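Long-range contact in proteasome assembly chaperone family protein (Pyrococcus furiosus, PDB 3VR0), which acts as an archaeal proteasome activator and is a homologue of proteasome assembly factors: residues C[47-57]-C[101-109]. Sequence-based numbering, arbitrary orientation.
Sequences KLAAEHLIQEL and DLIIVTGDT
Helix 45-57 packs on one face of the central mixed sheet of the PAC2-family fold, where Ala-50, Leu-53 and Ile-54 close over Ile-104 of strand 102-107; the N-to-C directions of the short helix and strand segments make an angle of 127°. Ile-104 meets all three with its two branches. Its CG2 takes the CD1 of Ile-54 at 3.5 Å and the CB of Ala-50 at 3.8 Å, while its CD1 touches the CD2 of Leu-53 at 3.7 Å; the two isoleucine side chains lie alongside one another, pointing opposite ways, whereas Leu-53 comes in crosswise. One helix turn on, the CD1 methyls of Leu-57 and Leu-102 meet at 3.8 Å. Helix 221-235 flanks this apolar layer, touching Leu-53 and Leu-102.

The other end is polar. Lys-47 CG stands anti to the backbone N (chi1 -179°), 3.6 Å from Thr-106 OG1, and the rest of the lysine is stretched out, which carries NZ to Gly-107 O. NZ donates to that oxygen at 2.9 Å from 43° out of the carbonyl plane, off the lone pairs. The Thr-106 hydroxyl is hydrogen-bonded to Gly-38 O. An alanine in place of Lys-47 would probably leave Gly-107 O without this donor and the Thr-106 hydroxyl without the methylene packed against it. Methyl packing thus seats the helix on the strand, and one ammonium group ties its first turn to the strand's C-terminal end.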
ATOM      1  N   LYS C  47       5.037  22.827 -13.866  1.00 30.04           N
ATOM      2  CA  LYS C  47       3.764  22.910 -14.560  1.00 30.90           C
ATOM      3  C   LYS C  47       3.481  24.256 -15.258  1.00 31.85           C
ATOM      4  O   LYS C  47       3.055  24.274 -16.413  1.00 31.93           O
ATOM      5  CB  LYS C  47       2.614  22.544 -13.642  1.00 30.58           C
ATOM      6  CG  LYS C  47       1.276  22.603 -14.361  1.00 32.74           C
ATOM      7  CD  LYS C  47       0.146  22.158 -13.459  1.00 38.16           C
ATOM      8  CE  LYS C  47      -1.173  22.115 -14.232  1.00 38.53           C
ATOM      9  NZ  LYS C  47      -2.082  21.107 -13.632  1.00 40.50           N
ATOM     10  N   LEU C  48       3.686  25.371 -14.552  1.00 32.09           N
ATOM     11  CA  LEU C  48       3.484  26.703 -15.140  1.00 32.61           C
ATOM     12  C   LEU C  48       4.395  26.903 -16.311  1.00 30.62           C
ATOM     13  O   LEU C  48       3.972  27.377 -17.342  1.00 31.37           O
ATOM     14  CB  LEU C  48       3.767  27.829 -14.145  1.00 33.44           C
ATOM     15  CG  LEU C  48       2.710  28.100 -13.091  1.00 36.64           C
ATOM     16  CD1 LEU C  48       3.315  29.113 -12.144  1.00 38.02           C
ATOM     17  CD2 LEU C  48       1.446  28.651 -13.718  1.00 39.94           C
ATOM     18  N   ALA C  49       5.645  26.544 -16.111  1.00 30.07           N
ATOM     19  CA  ALA C  49       6.664  26.576 -17.130  1.00 29.34           C
ATOM     20  C   ALA C  49       6.204  25.756 -18.364  1.00 29.77           C
ATOM     21  O   ALA C  49       6.216  26.280 -19.468  1.00 29.68           O
ATOM     22  CB  ALA C  49       7.946  26.064 -16.588  1.00 27.93           C
ATOM     23  N   ALA C  50       5.775  24.504 -18.178  1.00 29.14           N
ATOM     24  CA  ALA C  50       5.373  23.683 -19.327  1.00 29.86           C
ATOM     25  C   ALA C  50       4.138  24.211 -20.031  1.00 29.83           C
ATOM     26  O   ALA C  50       4.111  24.237 -21.268  1.00 28.32           O
ATOM     27  CB  ALA C  50       5.185  22.188 -18.951  1.00 29.99           C
ATOM     28  N   GLU C  51       3.135  24.644 -19.262  1.00 30.42           N
ATOM     29  CA  GLU C  51       1.906  25.193 -19.849  1.00 31.91           C
ATOM     30  C   GLU C  51       2.180  26.462 -20.652  1.00 32.63           C
ATOM     31  O   GLU C  51       1.588  26.680 -21.721  1.00 33.33           O
ATOM     32  CB  GLU C  51       0.860  25.493 -18.809  1.00 31.36           C
ATOM     33  CG  GLU C  51       0.203  24.236 -18.229  1.00 36.08           C
ATOM     34  CD  GLU C  51      -0.777  24.595 -17.137  1.00 40.23           C
ATOM     35  OE1 GLU C  51      -0.561  25.618 -16.452  1.00 43.91           O
ATOM     36  OE2 GLU C  51      -1.788  23.893 -16.987  1.00 42.81           O
ATOM     37  N   HIS C  52       3.084  27.286 -20.146  1.00 32.84           N
ATOM     38  CA  HIS C  52       3.423  28.498 -20.844  1.00 33.66           C
ATOM     39  C   HIS C  52       4.145  28.141 -22.128  1.00 32.80           C
ATOM     40  O   HIS C  52       3.922  28.762 -23.162  1.00 31.99           O
ATOM     41  CB  HIS C  52       4.298  29.428 -20.004  1.00 34.25           C
ATOM     42  CG  HIS C  52       4.491  30.762 -20.640  1.00 35.29           C
ATOM     43  ND1 HIS C  52       3.429  31.569 -20.999  1.00 39.86           N
ATOM     44  CD2 HIS C  52       5.608  31.418 -21.023  1.00 36.52           C
ATOM     45  CE1 HIS C  52       3.888  32.672 -21.564  1.00 37.28           C
ATOM     46  NE2 HIS C  52       5.207  32.613 -21.577  1.00 36.82           N
ATOM     47  N   LEU C  53       5.008  27.131 -22.058  1.00 31.85           N
ATOM     48  CA  LEU C  53       5.714  26.685 -23.242  1.00 31.45           C
ATOM     49  C   LEU C  53       4.738  26.079 -24.261  1.00 31.68           C
ATOM     50  O   LEU C  53       4.811  26.400 -25.440  1.00 32.53           O
ATOM     51  CB  LEU C  53       6.868  25.755 -22.904  1.00 31.46           C
ATOM     52  CG  LEU C  53       7.777  25.268 -24.030  1.00 31.53           C
ATOM     53  CD1 LEU C  53       8.624  26.418 -24.670  1.00 27.35           C
ATOM     54  CD2 LEU C  53       8.677  24.183 -23.441  1.00 30.63           C
ATOM     55  N   ILE C  54       3.809  25.248 -23.809  1.00 32.16           N
ATOM     56  CA  ILE C  54       2.767  24.729 -24.688  1.00 32.48           C
ATOM     57  C   ILE C  54       2.109  25.881 -25.456  1.00 33.34           C
ATOM     58  O   ILE C  54       2.011  25.835 -26.693  1.00 32.06           O
ATOM     59  CB  ILE C  54       1.634  23.959 -23.931  1.00 31.85           C
ATOM     60  CG1 ILE C  54       2.157  22.773 -23.085  1.00 32.99           C
ATOM     61  CG2 ILE C  54       0.500  23.568 -24.857  1.00 28.54           C
ATOM     62  CD1 ILE C  54       2.909  21.883 -23.762  1.00 32.83           C
ATOM     63  N   GLN C  55       1.618  26.865 -24.697  1.00 34.40           N
ATOM     64  CA  GLN C  55       0.853  28.003 -25.252  1.00 36.32           C
ATOM     65  C   GLN C  55       1.616  28.838 -26.244  1.00 35.47           C
ATOM     66  O   GLN C  55       1.108  29.108 -27.300  1.00 35.86           O
ATOM     67  CB  GLN C  55       0.298  28.927 -24.167  1.00 36.67           C
ATOM     68  CG  GLN C  55      -0.770  28.294 -23.331  1.00 43.25           C
ATOM     69  CD  GLN C  55      -1.924  27.772 -24.187  1.00 50.23           C
ATOM     70  OE1 GLN C  55      -2.220  26.561 -24.180  1.00 53.18           O
ATOM     71  NE2 GLN C  55      -2.580  28.683 -24.947  1.00 51.71           N
ATOM     72  N   GLU C  56       2.837  29.226 -25.906  1.00 35.70           N
ATOM     73  CA  GLU C  56       3.615  30.105 -26.778  1.00 36.25           C
ATOM     74  C   GLU C  56       4.083  29.411 -28.056  1.00 36.59           C
ATOM     75  O   GLU C  56       4.268  30.058 -29.081  1.00 37.17           O
ATOM     76  CB  GLU C  56       4.799  30.699 -26.024  1.00 36.20           C
ATOM     77  CG  GLU C  56       4.350  31.576 -24.837  1.00 38.45           C
ATOM     78  CD  GLU C  56       3.387  32.695 -25.287  1.00 42.73           C
ATOM     79  OE1 GLU C  56       3.725  33.364 -26.278  1.00 42.74           O
ATOM     80  OE2 GLU C  56       2.305  32.883 -24.672  1.00 45.26           O
ATOM     81  N   LEU C  57       4.281  28.097 -27.994  1.00 35.71           N
ATOM     82  CA  LEU C  57       4.763  27.381 -29.142  1.00 34.54           C
ATOM     83  C   LEU C  57       3.583  26.865 -29.955  1.00 33.98           C
ATOM     84  O   LEU C  57       3.767  26.323 -31.039  1.00 34.33           O
ATOM     85  CB  LEU C  57       5.638  26.218 -28.690  1.00 33.76           C
ATOM     86  CG  LEU C  57       7.034  26.512 -28.154  1.00 33.79           C
ATOM     87  CD1 LEU C  57       7.695  25.210 -27.911  1.00 28.72           C
ATOM     88  CD2 LEU C  57       7.900  27.370 -29.089  1.00 34.11           C
ATOM     89  N   ASP C 101      12.731  19.165 -32.487  1.00 24.64           N
ATOM     90  CA  ASP C 101      11.360  18.829 -32.138  1.00 23.39           C
ATOM     91  C   ASP C 101      11.207  18.570 -30.584  1.00 23.25           C
ATOM     92  O   ASP C 101      12.184  18.123 -29.913  1.00 19.68           O
ATOM     93  CB  ASP C 101      10.987  17.543 -32.859  1.00 22.88           C
ATOM     94  CG  ASP C 101      10.963  17.692 -34.412  1.00 25.07           C
ATOM     95  OD1 ASP C 101      10.888  18.836 -34.943  1.00 27.51           O
ATOM     96  OD2 ASP C 101      11.050  16.644 -35.075  1.00 24.81           O
ATOM     97  N   LEU C 102       9.984  18.806 -30.063  1.00 21.83           N
ATOM     98  CA  LEU C 102       9.689  18.631 -28.634  1.00 22.59           C
ATOM     99  C   LEU C 102       8.509  17.727 -28.404  1.00 23.28           C
ATOM    100  O   LEU C 102       7.545  17.746 -29.187  1.00 24.11           O
ATOM    101  CB  LEU C 102       9.419  19.961 -27.916  1.00 21.04           C
ATOM    102  CG  LEU C 102      10.558  20.985 -28.151  1.00 23.32           C
ATOM    103  CD1 LEU C 102      10.204  22.359 -27.618  1.00 23.05           C
ATOM    104  CD2 LEU C 102      11.894  20.456 -27.571  1.00 22.82           C
ATOM    105  N   ILE C 103       8.603  16.953 -27.311  1.00 22.41           N
ATOM    106  CA  ILE C 103       7.432  16.395 -26.625  1.00 21.38           C
ATOM    107  C   ILE C 103       7.409  16.992 -25.204  1.00 21.57           C
ATOM    108  O   ILE C 103       8.442  16.977 -24.481  1.00 21.46           O
ATOM    109  CB  ILE C 103       7.528  14.838 -26.521  1.00 21.85           C
ATOM    110  CG1 ILE C 103       7.677  14.217 -27.912  1.00 20.04           C
ATOM    111  CG2 ILE C 103       6.291  14.215 -25.697  1.00 17.51           C
ATOM    112  CD1 ILE C 103       7.857  12.715 -27.900  1.00 18.04           C
ATOM    113  N   ILE C 104       6.234  17.471 -24.799  1.00 20.16           N
ATOM    114  CA  ILE C 104       6.090  18.107 -23.535  1.00 20.39           C
ATOM    115  C   ILE C 104       4.952  17.416 -22.800  1.00 19.90           C
ATOM    116  O   ILE C 104       3.878  17.261 -23.339  1.00 19.38           O
ATOM    117  CB  ILE C 104       5.796  19.639 -23.665  1.00 20.32           C
ATOM    118  CG1 ILE C 104       6.892  20.331 -24.470  1.00 22.12           C
ATOM    119  CG2 ILE C 104       5.650  20.286 -22.234  1.00 20.01           C
ATOM    120  CD1 ILE C 104       6.465  21.734 -25.019  1.00 25.18           C
ATOM    121  N   VAL C 105       5.212  16.956 -21.581  1.00 19.51           N
ATOM    122  CA  VAL C 105       4.143  16.344 -20.795  1.00 19.72           C
ATOM    123  C   VAL C 105       3.810  17.273 -19.641  1.00 21.11           C
ATOM    124  O   VAL C 105       4.704  17.858 -19.036  1.00 21.77           O
ATOM    125  CB  VAL C 105       4.526  14.923 -20.242  1.00 19.80           C
ATOM    126  CG1 VAL C 105       5.741  14.975 -19.284  1.00 18.08           C
ATOM    127  CG2 VAL C 105       3.346  14.262 -19.551  1.00 19.96           C
ATOM    128  N   THR C 106       2.526  17.404 -19.365  1.00 22.55           N
ATOM    129  CA  THR C 106       2.029  18.018 -18.144  1.00 24.71           C
ATOM    130  C   THR C 106       0.764  17.256 -17.708  1.00 24.23           C
ATOM    131  O   THR C 106       0.412  16.235 -18.284  1.00 23.95           O
ATOM    132  CB  THR C 106       1.784  19.565 -18.325  1.00 25.98           C
ATOM    133  OG1 THR C 106       1.579  20.177 -17.046  1.00 31.90           O
ATOM    134  CG2 THR C 106       0.571  19.903 -19.218  1.00 26.02           C
ATOM    135  N   GLY C 107       0.059  17.739 -16.706  1.00 24.41           N
ATOM    136  CA  GLY C 107      -1.141  17.049 -16.285  1.00 23.97           C
ATOM    137  C   GLY C 107      -1.665  17.453 -14.931  1.00 24.80           C
ATOM    138  O   GLY C 107      -1.169  18.400 -14.302  1.00 24.36           O
ATOM    139  N   ASP C 108      -2.727  16.777 -14.508  1.00 24.72           N
ATOM    140  CA  ASP C 108      -3.374  17.085 -13.252  1.00 25.35           C
ATOM    141  C   ASP C 108      -2.502  16.747 -12.006  1.00 25.99           C
ATOM    142  O   ASP C 108      -2.630  17.398 -10.973  1.00 26.61           O
ATOM    143  CB  ASP C 108      -4.672  16.286 -13.132  1.00 25.19           C
ATOM    144  CG  ASP C 108      -5.663  16.570 -14.256  1.00 26.63           C
ATOM    145  OD1 ASP C 108      -5.974  17.743 -14.513  1.00 28.80           O
ATOM    146  OD2 ASP C 108      -6.182  15.609 -14.851  1.00 29.76           O
ATOM    147  N   THR C 109      -1.661  15.719 -12.066  1.00 24.53           N
ATOM    148  CA  THR C 109      -1.184  15.141 -10.821  1.00 24.99           C
ATOM    149  C   THR C 109      -0.049  14.229 -11.109  1.00 25.36           C
ATOM    150  O   THR C 109       0.215  13.875 -12.284  1.00 25.90           O
ATOM    151  CB  THR C 109      -2.303  14.241 -10.106  1.00 26.65           C
ATOM    152  OG1 THR C 109      -1.849  13.817  -8.805  1.00 28.14           O
ATOM    153  CG2 THR C 109      -2.649  12.979 -10.924  1.00 21.80           C
TER